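Local coordinates for chromosomal replication initiator protein DnaA (Helicobacter pylori, PDB 2WP0) that probably binds the replication origin in its ATP-bound form to start chromosomal replication, its N-terminal domain I serving oligomerization and the binding of regulators, at residues Val21-Ile24 and Glu25-Tyr29. Numbering follows the deposited sequence.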
loop_
_atom_site.group_PDB
_atom_site.type_symbol
_atom_site.label_atom_id
_atom_site.label_comp_id
_atom_site.label_asym_id
_atom_site.label_seq_id
_atom_site.Cartn_x
_atom_site.Cartn_y
_atom_site.Cartn_z
ATOM N N VAL D 21 18.793 -7.564 -32.630
ATOM C CA VAL D 21 19.756 -7.479 -31.512
ATOM C C VAL D 21 20.720 -6.279 -31.567
ATOM O O VAL D 21 21.543 -6.152 -32.476
ATOM C CB VAL D 21 20.593 -8.763 -31.355
ATOM C CG1 VAL D 21 20.960 -9.338 -32.715
ATOM C CG2 VAL D 21 21.847 -8.461 -30.553
ATOM N N SER D 22 20.621 -5.418 -30.561
ATOM C CA SER D 22 21.425 -4.203 -30.504
ATOM C C SER D 22 22.843 -4.473 -30.043
ATOM O O SER D 22 23.145 -5.544 -29.517
ATOM C CB SER D 22 20.804 -3.210 -29.546
ATOM O OG SER D 22 21.140 -3.549 -28.221
ATOM N N LEU D 23 23.712 -3.484 -30.225
ATOM C CA LEU D 23 25.124 -3.642 -29.889
ATOM C C LEU D 23 25.306 -3.861 -28.405
ATOM O O LEU D 23 26.045 -4.744 -27.999
ATOM C CB LEU D 23 25.936 -2.432 -30.343
ATOM C CG LEU D 23 27.441 -2.680 -30.382
ATOM C CD1 LEU D 23 27.798 -3.663 -31.489
ATOM C CD2 LEU D 23 28.220 -1.375 -30.534
ATOM N N ILE D 24 24.638 -3.060 -27.591
ATOM C CA ILE D 24 24.702 -3.274 -26.151
ATOM C C ILE D 24 24.161 -4.646 -25.746
ATOM O O ILE D 24 24.677 -5.259 -24.814
ATOM C CB ILE D 24 23.976 -2.175 -25.345
ATOM C CG1 ILE D 24 22.512 -2.055 -25.790
ATOM C CG2 ILE D 24 24.705 -0.847 -25.481
ATOM C CD1 ILE D 24 21.526 -3.069 -25.139
ATOM N N GLU D 25 23.117 -5.120 -26.428
ATOM C CA GLU D 25 22.529 -6.421 -26.102
ATOM C C GLU D 25 23.540 -7.530 -26.398
ATOM O O GLU D 25 23.686 -8.489 -25.639
ATOM C CB GLU D 25 21.237 -6.663 -26.885
ATOM C CG GLU D 25 19.981 -6.041 -26.286
ATOM C CD GLU D 25 18.752 -6.274 -27.163
ATOM O OE1 GLU D 25 17.728 -6.786 -26.638
ATOM O OE2 GLU D 25 18.824 -5.953 -28.375
ATOM N N TYR D 26 24.243 -7.395 -27.514
ATOM C CA TYR D 26 25.242 -8.371 -27.895
ATOM C C TYR D 26 26.354 -8.347 -26.867
ATOM O O TYR D 26 26.864 -9.400 -26.453
ATOM C CB TYR D 26 25.808 -8.049 -29.277
ATOM C CG TYR D 26 26.977 -8.927 -29.647
ATOM C CD1 TYR D 26 28.286 -8.517 -29.417
ATOM C CD2 TYR D 26 26.773 -10.180 -30.210
ATOM C CE1 TYR D 26 29.356 -9.327 -29.746
ATOM C CE2 TYR D 26 27.838 -11.002 -30.537
ATOM C CZ TYR D 26 29.130 -10.570 -30.309
ATOM O OH TYR D 26 30.190 -11.389 -30.655
ATOM N N GLU D 27 26.721 -7.134 -26.450
ATOM C CA GLU D 27 27.853 -6.915 -25.548
ATOM C C GLU D 27 27.539 -7.419 -24.148
ATOM O O GLU D 27 28.225 -8.281 -23.606
ATOM C CB GLU D 27 28.192 -5.427 -25.491
ATOM C CG GLU D 27 29.674 -5.152 -25.485
ATOM C CD GLU D 27 30.243 -4.981 -26.892
ATOM O OE1 GLU D 27 29.913 -3.956 -27.542
ATOM O OE2 GLU D 27 31.026 -5.854 -27.350
ATOM N N ASN D 28 26.475 -6.878 -23.579
ATOM C CA ASN D 28 26.061 -7.229 -22.235
ATOM C C ASN D 28 25.663 -8.689 -22.071
ATOM O O ASN D 28 25.839 -9.279 -21.007
ATOM C CB ASN D 28 24.905 -6.330 -21.797
ATOM C CG ASN D 28 25.315 -4.867 -21.650
ATOM O OD1 ASN D 28 24.465 -3.980 -21.648
ATOM N ND2 ASN D 28 26.624 -4.614 -21.517
ATOM N N TYR D 29 25.113 -9.277 -23.123
ATOM C CA TYR D 29 24.575 -10.629 -23.016
ATOM C C TYR D 29 25.370 -11.605 -23.869
ATOM O O TYR D 29 26.166 -12.394 -23.346
ATOM C CB TYR D 29 23.061 -10.666 -23.354
ATOM C CG TYR D 29 22.207 -10.006 -22.289
ATOM C CD1 TYR D 29 21.990 -10.630 -21.049
ATOM C CD2 TYR D 29 21.634 -8.760 -22.502
ATOM C CE1 TYR D 29 21.219 -10.032 -20.070
ATOM C CE2 TYR D 29 20.862 -8.153 -21.522
ATOM C CZ TYR D 29 20.659 -8.795 -20.316
ATOM O OH TYR D 29 19.909 -8.185 -19.350
#
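A capping box opens helix 23-30 of domain I, with S22 at the N-cap and E25 three residues on, each side chain bonded to the other's backbone N-H. The hydroxyl OG of S22 accepts from E25 N at 3.1 Å. In return S22 N donates to E25 OE2 over 2.9 Å along an almost straight line (N-H...O angle 177°), meeting the anti lone pair of that oxygen, the one turned away from OE1. The two oxygens S22 OG and E25 OE2 are 3.3 Å apart, a weak third bond added to the reciprocal pair. S22 OG reaches E25 N because it sits between its own backbone N and carbonyl carbon (chi1 80°). E25 has CG on the side of its backbone N and an extended chain beyond (chi2 177°), which carries the carboxylate back along the first turn to S22 N. The other carboxylate oxygen, OE1, is hydrogen-bonded to the hydroxyl of Y62 on helix 52-71, so both oxygens are held, which should restrain rotation of the group; an acidic side chain of another protein's chain also lies close to OE1. V21, just ahead of the cap, lays CG2 against the CB atoms of E25 and Y26, 4.2 Å from Y26 CB. Regular backbone bonds then start, Y26 N to S22 O at 2.9 Å and E27 N to L23 O at 2.9 Å, with N28 N to I24 O following. Beyond the cap, Y26 packs on L12 and K16 of helix 6-16, whereas Y29 rests on helix 52-71 and its hydroxyl bonds to the backbone of another protein's chain. Reciprocal Ser-Glu bonding of this kind is the classic capping box of a helix N-terminus, here starting the short helix that touches both other helices of domain I.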